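Local coordinates for protein peptide chain release factor subunit 1 (Aeropyrum pernix, PDB 3AGK) that probably directs release of the nascent peptide at the end of translation in response to the stop codons UAA, UAG and UGA, at residues V148-G156 against L166-P174; L210-K220 against L240-L248. All coordinates share one frame; numbering follows the deposited sequence.

How the contacts relate
Both contacts lie in the middle domain of this release factor. From the N terminus, strand 142-149 runs into a tight turn and then strand 152-159; contact 1 closes the first, short loop, pairing this strand with the returning strand 162-170. The chain then passes through helix 188-215, whose last turns open contact 2, and turns into strand 219-226; a longer excursion ends when 240-248 packs back on the helix end. The two closures follow in series, neither nested nor crossed. They serve one mixed sheet, in which strands 142-149 and 219-226 are neighbours, and they meet where Leu210 of contact 2 packs on Ile155 and Leu166 of contact 1.

Contact 1 of 2, residues V148-G156 against L166-P174; sequences VERDQATIG and LKELEGFVP
Ile155 and Lys167 form a hydrogen-bonded pair in the antiparallel beta hairpin of strands 152-159 and 162-170, which lies at one margin of the mixed sheet of eRF1 domain 2. A classic beta bulge interrupts the ladder here: Leu166 and Lys167 both face Ile155, and Ile155 O accepts from Leu166 N at 2.7 Å and from Lys167 N at 3.2 Å. The return bond from Ile155 N to Lys167 O is almost straight, 177° at the hydrogen. Ala153 and Leu169 make the next hydrogen-bonded pair, and Gly171 N carries the ladder on to Asp151 O.

Aliphatic residues suit the buried part of one face, Ala153, Ile155 and Leu169, where Ile155 also touches helix 188-215; Lys167 begins on this face but leads its end away. The end methyl of Ile155, CD1, meets Leu169 CD1 at 3.9 Å. On the other face Thr154 and Glu168 run alongside each other, pointing the same way, but the Thr154 hydroxyl is engaged elsewhere, donating to Gln258 OE1 and accepting from Gly259 N, a use that suits a small beta-branched alcohol in a strand.

Arg150, in the turn between strands, reaches along the loop that follows the hairpin. From CB the chain leaves with CG between the backbone N and carbonyl carbon (chi1 76°), bringing CG to 4.2 Å from Val173 CG1. A bend at chi3 then lays the guanidinium over that methyl: NE lies 3.5 Å from Val173 CG1, CZ also lies against it, NH1 comes nearest to Val173 O, and NH2 lies 3.3 Å from CG1, the methyl sitting above one face near the rim. Asp151 CB packs on Val173 CB at 3.8 Å, while a water bound to Asp151 OD2 and Gly171 O accepts from Val173 N at 2.7 Å.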
loop_
_atom_site.group_PDB
_atom_site.type_symbol
_atom_site.label_atom_id
_atom_site.label_comp_id
_atom_site.label_asym_id
_atom_site.label_seq_id
_atom_site.Cartn_x
_atom_site.Cartn_y
_atom_site.Cartn_z
ATOM N N VAL A 148 12.085 15.795 10.589
ATOM C CA VAL A 148 11.882 16.608 11.778
ATOM C C VAL A 148 12.620 17.923 11.684
ATOM O O VAL A 148 13.799 17.966 11.318
ATOM C CB VAL A 148 12.404 15.939 13.068
ATOM C CG1 VAL A 148 11.825 16.676 14.284
ATOM C CG2 VAL A 148 12.050 14.476 13.117
ATOM N N GLU A 149 11.913 18.986 12.034
ATOM C CA GLU A 149 12.510 20.282 12.279
ATOM C C GLU A 149 11.954 20.758 13.608
ATOM O O GLU A 149 10.943 20.242 14.086
ATOM C CB GLU A 149 12.109 21.281 11.197
ATOM C CG GLU A 149 12.912 21.173 9.932
ATOM C CD GLU A 149 12.554 22.254 8.931
ATOM O OE1 GLU A 149 13.078 23.385 9.063
ATOM O OE2 GLU A 149 11.759 21.970 8.012
ATOM N N ARG A 150 12.608 21.747 14.196
ATOM C CA ARG A 150 12.180 22.300 15.482
ATOM C C ARG A 150 10.704 22.692 15.474
ATOM O O ARG A 150 10.019 22.581 16.495
ATOM C CB ARG A 150 13.013 23.534 15.814
ATOM C CG ARG A 150 12.586 24.759 15.015
ATOM C CD ARG A 150 13.693 25.792 14.896
ATOM N NE ARG A 150 13.922 26.505 16.148
ATOM C CZ ARG A 150 13.862 27.829 16.279
ATOM N NH1 ARG A 150 13.582 28.597 15.235
ATOM N NH2 ARG A 150 14.084 28.384 17.458
ATOM N N ASP A 151 10.208 23.159 14.330
ATOM C CA ASP A 151 8.841 23.687 14.276
ATOM C C ASP A 151 8.005 23.123 13.122
ATOM O O ASP A 151 6.978 23.708 12.750
ATOM C CB ASP A 151 8.880 25.214 14.167
ATOM C CG ASP A 151 9.396 25.671 12.823
ATOM O OD1 ASP A 151 9.984 24.832 12.111
ATOM O OD2 ASP A 151 9.216 26.847 12.473
ATOM N N GLN A 152 8.433 21.993 12.558
ATOM C CA GLN A 152 7.733 21.406 11.413
ATOM C C GLN A 152 8.173 19.959 11.158
ATOM O O GLN A 152 9.330 19.610 11.371
ATOM C CB GLN A 152 8.004 22.258 10.182
ATOM C CG GLN A 152 7.208 21.909 8.956
ATOM C CD GLN A 152 7.593 22.795 7.781
ATOM O OE1 GLN A 152 7.056 22.658 6.688
ATOM N NE2 GLN A 152 8.538 23.704 8.004
ATOM N N ALA A 153 7.247 19.120 10.708
ATOM C CA ALA A 153 7.541 17.705 10.532
ATOM C C ALA A 153 6.707 17.069 9.424
ATOM O O ALA A 153 5.630 17.546 9.107
ATOM C CB ALA A 153 7.341 16.953 11.837
ATOM N N THR A 154 7.231 15.994 8.835
ATOM C CA THR A 154 6.506 15.187 7.860
ATOM C C THR A 154 6.624 13.714 8.248
ATOM O O THR A 154 7.722 13.223 8.541
ATOM C CB THR A 154 7.080 15.375 6.425
ATOM O OG1 THR A 154 6.985 16.752 6.043
ATOM C CG2 THR A 154 6.334 14.492 5.387
ATOM N N ILE A 155 5.500 13.008 8.260
ATOM C CA ILE A 155 5.519 11.565 8.451
ATOM C C ILE A 155 5.109 10.880 7.133
ATOM O O ILE A 155 4.082 11.218 6.539
ATOM C CB ILE A 155 4.639 11.148 9.641
ATOM C CG1 ILE A 155 5.088 11.925 10.878
ATOM C CG2 ILE A 155 4.721 9.624 9.893
ATOM C CD1 ILE A 155 4.133 11.856 12.024
ATOM N N GLY A 156 5.944 9.954 6.652
ATOM C CA GLY A 156 5.693 9.306 5.377
ATOM C C GLY A 156 5.809 7.796 5.459
ATOM O O GLY A 156 6.206 7.244 6.488
ATOM N N LEU A 166 1.921 10.722 5.043
ATOM C CA LEU A 166 0.848 10.290 5.945
ATOM C C LEU A 166 0.302 11.473 6.727
ATOM O O LEU A 166 -0.894 11.566 6.955
ATOM C CB LEU A 166 1.320 9.208 6.923
ATOM C CG LEU A 166 1.677 7.864 6.292
ATOM C CD1 LEU A 166 2.010 6.824 7.349
ATOM C CD2 LEU A 166 0.539 7.377 5.381
ATOM N N LYS A 167 1.195 12.376 7.122
ATOM C CA LYS A 167 0.842 13.506 7.960
ATOM C C LYS A 167 1.940 14.561 7.889
ATOM O O LYS A 167 3.138 14.233 7.841
ATOM C CB LYS A 167 0.682 13.046 9.411
ATOM C CG LYS A 167 0.175 14.128 10.354
ATOM C CD LYS A 167 -1.336 14.217 10.310
ATOM C CE LYS A 167 -1.833 15.451 11.039
ATOM N NZ LYS A 167 -3.265 15.317 11.421
ATOM N N GLU A 168 1.518 15.821 7.871
ATOM C CA GLU A 168 2.408 16.960 8.056
ATOM C C GLU A 168 1.980 17.730 9.316
ATOM O O GLU A 168 0.793 17.798 9.630
ATOM C CB GLU A 168 2.400 17.863 6.814
ATOM C CG GLU A 168 2.943 17.148 5.558
ATOM C CD GLU A 168 3.320 18.093 4.430
ATOM O OE1 GLU A 168 4.356 18.789 4.549
ATOM O OE2 GLU A 168 2.586 18.128 3.419
ATOM N N LEU A 169 2.947 18.286 10.044
ATOM C CA LEU A 169 2.671 18.948 11.312
ATOM C C LEU A 169 3.470 20.215 11.360
ATOM O O LEU A 169 4.573 20.277 10.802
ATOM C CB LEU A 169 3.089 18.080 12.500
ATOM C CG LEU A 169 2.385 16.755 12.787
ATOM C CD1 LEU A 169 3.077 15.610 12.078
ATOM C CD2 LEU A 169 2.390 16.496 14.274
ATOM N N GLU A 170 2.909 21.217 12.037
ATOM C CA GLU A 170 3.560 22.499 12.282
ATOM C C GLU A 170 3.462 22.864 13.759
ATOM O O GLU A 170 2.494 22.499 14.442
ATOM C CB GLU A 170 2.859 23.623 11.522
ATOM C CG GLU A 170 2.589 23.365 10.073
ATOM C CD GLU A 170 2.645 24.645 9.265
ATOM O OE1 GLU A 170 1.607 25.340 9.165
ATOM O OE2 GLU A 170 3.741 24.960 8.745
ATOM N N GLY A 171 4.444 23.628 14.225
ATOM C CA GLY A 171 4.441 24.166 15.568
ATOM C C GLY A 171 4.864 25.622 15.562
ATOM O O GLY A 171 5.473 26.108 14.600
ATOM N N PHE A 172 4.528 26.330 16.635
ATOM C CA PHE A 172 5.008 27.692 16.809
ATOM C C PHE A 172 6.295 27.670 17.622
ATOM O O PHE A 172 6.354 27.057 18.691
ATOM C CB PHE A 172 3.961 28.565 17.497
ATOM C CG PHE A 172 4.393 29.994 17.670
ATOM C CD1 PHE A 172 4.499 30.837 16.574
ATOM C CD2 PHE A 172 4.712 30.486 18.918
ATOM C CE1 PHE A 172 4.907 32.144 16.723
ATOM C CE2 PHE A 172 5.112 31.800 19.078
ATOM C CZ PHE A 172 5.217 32.626 17.974
ATOM N N VAL A 173 7.324 28.330 17.102
ATOM C CA VAL A 173 8.627 28.389 17.753
ATOM C C VAL A 173 9.358 29.614 17.228
ATOM O O VAL A 173 10.033 29.542 16.202
ATOM C CB VAL A 173 9.501 27.127 17.431
ATOM C CG1 VAL A 173 10.942 27.343 17.860
ATOM C CG2 VAL A 173 8.934 25.862 18.077
ATOM N N PRO A 174 9.214 30.751 17.915
ATOM C CA PRO A 174 9.942 31.966 17.534
ATOM C C PRO A 174 11.440 31.696 17.358
ATOM O O PRO A 174 12.179 32.586 16.932
ATOM C CB PRO A 174 9.717 32.889 18.728
ATOM C CG PRO A 174 8.439 32.433 19.313
ATOM C CD PRO A 174 8.384 30.951 19.111
HETATM O O HOH W 1 7.559 28.368 14.423
#

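Contact 2 of 2, residues L210-K220 against L240-L248; sequences LVPLAEKGVLK and LDYRLKKIL
Glu215 OE1 is gripped twice by Arg243: NH1 donates to this oxygen at 3.2 Å (161° at the hydrogen), and NE adds a weak bond to it at 3.5 Å. The oxygen sits at the guanidinium's edge, in its plane, yet the donor meets it from above the carboxylate, the two planes being 75° apart. Arg243 also reaches the third member of the salt-bridge network: its NH2 lies 2.7 Å from Asp241 OD1, in a weak, bent bond. Asp241 suits the N-cap of helix 242-245, where its carboxylate accepts from Arg243 N, although OD2 is less surely placed. Val211 CG1 lies over the guanidinium's centre, 3.5 Å from Arg243 CZ, and the valine crosses the arginine at about a right angle. Replacing Arg243 by an alanine would probably leave both the Glu215 and Asp241 carboxylates without their charged mate and uncover Val211 CG1.

Helix 242-245 lies in the crossover between the parallel strands 219-226 and 253-254, and packs against the end of helix 188-215. There Gly217, at positive phi, closes a Schellman motif, turning the chain into strand 219-226.

Leucine suits position 244 because its forked end can serve several neighbours at once. Leu244 CD1 touches Leu210 CB at 3.6 Å, and Leu244 CD2 lies 3.9 Å from Leu219 CD2. At the fork itself, Leu244 CG meets Val211 CG2 at 3.7 Å. Ala214, with only a methyl, allows Leu244 and Ile247 to come up to the helix. With chi1 at 56°, Ile247 tucks CG1 over its own backbone, and the extended continuation carries CD1 to Leu219, while Ile247 CB rests 3.8 Å from Lys220 O.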
loop_
_atom_site.group_PDB
_atom_site.type_symbol
_atom_site.label_atom_id
_atom_site.label_comp_id
_atom_site.label_asym_id
_atom_site.label_seq_id
_atom_site.Cartn_x
_atom_site.Cartn_y
_atom_site.Cartn_z
ATOM N N LEU A 210 2.631 4.576 12.857
ATOM C CA LEU A 210 3.637 3.587 12.461
ATOM C C LEU A 210 3.662 2.327 13.334
ATOM O O LEU A 210 3.920 1.225 12.838
ATOM C CB LEU A 210 5.033 4.234 12.407
ATOM C CG LEU A 210 5.617 4.818 11.104
ATOM C CD1 LEU A 210 4.631 4.887 9.930
ATOM C CD2 LEU A 210 6.332 6.163 11.322
ATOM N N VAL A 211 3.384 2.479 14.623
ATOM C CA VAL A 211 3.432 1.337 15.543
ATOM C C VAL A 211 2.499 0.162 15.177
ATOM O O VAL A 211 2.887 -0.992 15.300
ATOM C CB VAL A 211 3.206 1.772 17.011
ATOM C CG1 VAL A 211 2.856 0.554 17.900
ATOM C CG2 VAL A 211 4.430 2.536 17.536
ATOM N N PRO A 212 1.260 0.445 14.743
ATOM C CA PRO A 212 0.427 -0.696 14.334
ATOM C C PRO A 212 1.077 -1.474 13.184
ATOM O O PRO A 212 1.077 -2.706 13.183
ATOM C CB PRO A 212 -0.863 -0.035 13.856
ATOM C CG PRO A 212 -0.908 1.274 14.586
ATOM C CD PRO A 212 0.524 1.720 14.694
ATOM N N LEU A 213 1.629 -0.747 12.218
ATOM C CA LEU A 213 2.354 -1.357 11.116
ATOM C C LEU A 213 3.500 -2.223 11.634
ATOM O O LEU A 213 3.712 -3.336 11.151
ATOM C CB LEU A 213 2.875 -0.278 10.172
ATOM C CG LEU A 213 1.917 0.167 9.061
ATOM C CD1 LEU A 213 0.487 0.304 9.566
ATOM C CD2 LEU A 213 2.387 1.461 8.411
ATOM N N ALA A 214 4.228 -1.715 12.627
ATOM C CA ALA A 214 5.360 -2.439 13.189
ATOM C C ALA A 214 4.884 -3.686 13.923
ATOM O O ALA A 214 5.554 -4.728 13.921
ATOM C CB ALA A 214 6.160 -1.547 14.119
ATOM N N GLU A 215 3.718 -3.581 14.543
ATOM C CA GLU A 215 3.162 -4.713 15.249
ATOM C C GLU A 215 2.665 -5.785 14.293
ATOM O O GLU A 215 2.833 -6.973 14.560
ATOM C CB GLU A 215 2.058 -4.251 16.177
ATOM C CG GLU A 215 2.589 -3.295 17.212
ATOM C CD GLU A 215 1.851 -3.393 18.502
ATOM O OE1 GLU A 215 2.490 -3.718 19.523
ATOM O OE2 GLU A 215 0.628 -3.153 18.490
ATOM N N LYS A 216 2.063 -5.370 13.180
ATOM C CA LYS A 216 1.630 -6.321 12.158
ATOM C C LYS A 216 2.816 -6.968 11.452
ATOM O O LYS A 216 2.627 -7.856 10.631
ATOM C CB LYS A 216 0.744 -5.649 11.103
ATOM C CG LYS A 216 -0.653 -5.268 11.561
ATOM C CD LYS A 216 -1.476 -4.746 10.385
ATOM C CE LYS A 216 -0.629 -3.855 9.474
ATOM N NZ LYS A 216 -1.357 -3.372 8.260
ATOM N N GLY A 217 4.030 -6.502 11.742
ATOM C CA GLY A 217 5.231 -7.034 11.106
ATOM C C GLY A 217 5.550 -6.465 9.730
ATOM O O GLY A 217 6.585 -6.763 9.138
ATOM N N VAL A 218 4.637 -5.647 9.226
ATOM C CA VAL A 218 4.778 -4.968 7.952
ATOM C C VAL A 218 5.900 -3.921 7.941
ATOM O O VAL A 218 6.601 -3.757 6.936
ATOM C CB VAL A 218 3.465 -4.262 7.603
ATOM C CG1 VAL A 218 3.671 -3.315 6.451
ATOM C CG2 VAL A 218 2.387 -5.286 7.295
ATOM N N LEU A 219 6.051 -3.191 9.043
ATOM C CA LEU A 219 7.079 -2.157 9.117
ATOM C C LEU A 219 8.412 -2.778 9.477
ATOM O O LEU A 219 8.539 -3.406 10.524
ATOM C CB LEU A 219 6.722 -1.085 10.157
ATOM C CG LEU A 219 7.368 0.294 9.983
ATOM C CD1 LEU A 219 6.908 0.924 8.665
ATOM C CD2 LEU A 219 7.028 1.237 11.170
ATOM N N LYS A 220 9.410 -2.577 8.623
ATOM C CA LYS A 220 10.740 -3.122 8.866
ATOM C C LYS A 220 11.747 -2.090 9.381
ATOM O O LYS A 220 12.781 -2.446 9.944
ATOM C CB LYS A 220 11.277 -3.806 7.602
ATOM C CG LYS A 220 10.505 -5.069 7.226
ATOM C CD LYS A 220 10.879 -6.259 8.106
ATOM C CE LYS A 220 11.755 -7.258 7.334
ATOM N NZ LYS A 220 12.150 -8.459 8.134
ATOM N N LEU A 240 9.734 9.243 20.425
ATOM C CA LEU A 240 9.385 8.132 19.558
ATOM C C LEU A 240 9.128 6.874 20.383
ATOM O O LEU A 240 9.967 6.477 21.195
ATOM C CB LEU A 240 10.521 7.897 18.572
ATOM C CG LEU A 240 10.183 7.275 17.221
ATOM C CD1 LEU A 240 9.104 8.087 16.522
ATOM C CD2 LEU A 240 11.446 7.163 16.358
ATOM N N ASP A 241 7.961 6.260 20.191
ATOM C CA ASP A 241 7.657 4.975 20.824
ATOM C C ASP A 241 8.826 3.990 20.672
ATOM O O ASP A 241 9.424 3.886 19.605
ATOM C CB ASP A 241 6.378 4.362 20.235
ATOM C CG ASP A 241 5.973 3.055 20.929
ATOM O OD1 ASP A 241 4.918 3.035 21.590
ATOM O OD2 ASP A 241 6.702 2.045 20.818
ATOM N N TYR A 242 9.129 3.266 21.745
ATOM C CA TYR A 242 10.231 2.312 21.760
ATOM C C TYR A 242 10.141 1.231 20.675
ATOM O O TYR A 242 11.174 0.781 20.171
ATOM C CB TYR A 242 10.355 1.650 23.139
ATOM C CG TYR A 242 9.289 0.609 23.421
ATOM C CD1 TYR A 242 8.031 0.978 23.891
ATOM C CD2 TYR A 242 9.545 -0.743 23.234
ATOM C CE1 TYR A 242 7.051 0.023 24.159
ATOM C CE2 TYR A 242 8.576 -1.703 23.499
ATOM C CZ TYR A 242 7.330 -1.314 23.958
ATOM O OH TYR A 242 6.370 -2.265 24.220
ATOM N N ARG A 243 8.925 0.799 20.321
ATOM C CA ARG A 243 8.770 -0.160 19.216
ATOM C C ARG A 243 9.333 0.393 17.919
ATOM O O ARG A 243 9.837 -0.365 17.093
ATOM C CB ARG A 243 7.316 -0.573 18.998
ATOM C CG ARG A 243 6.751 -1.413 20.115
ATOM C CD ARG A 243 5.765 -0.605 20.905
ATOM N NE ARG A 243 4.411 -1.108 20.759
ATOM C CZ ARG A 243 3.339 -0.461 21.196
ATOM N NH1 ARG A 243 2.130 -0.977 21.034
ATOM N NH2 ARG A 243 3.481 0.712 21.786
ATOM N N LEU A 244 9.243 1.710 17.736
ATOM C CA LEU A 244 9.808 2.329 16.542
ATOM C C LEU A 244 11.306 2.585 16.720
ATOM O O LEU A 244 12.100 2.460 15.777
ATOM C CB LEU A 244 9.083 3.630 16.221
ATOM C CG LEU A 244 7.597 3.505 15.888
ATOM C CD1 LEU A 244 7.063 4.834 15.379
ATOM C CD2 LEU A 244 7.384 2.416 14.851
ATOM N N LYS A 245 11.691 2.955 17.935
ATOM C CA LYS A 245 13.091 3.203 18.205
ATOM C C LYS A 245 13.920 1.949 17.874
ATOM O O LYS A 245 15.014 2.047 17.317
ATOM C CB LYS A 245 13.279 3.619 19.656
ATOM C CG LYS A 245 13.227 5.136 19.909
ATOM C CD LYS A 245 14.617 5.581 20.387
ATOM C CE LYS A 245 14.647 6.975 20.955
ATOM N NZ LYS A 245 14.316 6.998 22.388
ATOM N N LYS A 246 13.382 0.779 18.220
ATOM C CA LYS A 246 14.044 -0.503 17.963
ATOM C C LYS A 246 14.501 -0.707 16.516
ATOM O O LYS A 246 15.519 -1.351 16.268
ATOM C CB LYS A 246 13.121 -1.662 18.343
ATOM C CG LYS A 246 13.676 -3.021 17.954
ATOM C CD LYS A 246 12.742 -4.142 18.347
ATOM C CE LYS A 246 13.284 -5.474 17.868
ATOM N NZ LYS A 246 12.456 -6.603 18.371
ATOM N N ILE A 247 13.734 -0.171 15.568
ATOM C CA ILE A 247 13.963 -0.436 14.143
ATOM C C ILE A 247 14.317 0.839 13.397
ATOM O O ILE A 247 14.073 0.970 12.194
ATOM C CB ILE A 247 12.737 -1.093 13.475
ATOM C CG1 ILE A 247 11.500 -0.220 13.668
ATOM C CG2 ILE A 247 12.488 -2.496 14.059
ATOM C CD1 ILE A 247 10.307 -0.703 12.891
ATOM N N LEU A 248 14.872 1.789 14.137
ATOM C CA LEU A 248 15.366 3.018 13.555
ATOM C C LEU A 248 16.567 2.664 12.685
ATOM O O LEU A 248 17.422 1.874 13.101
ATOM C CB LEU A 248 15.799 3.967 14.671
ATOM C CG LEU A 248 15.165 5.348 14.630
ATOM C CD1 LEU A 248 15.648 6.112 13.404
ATOM C CD2 LEU A 248 13.647 5.231 14.633
#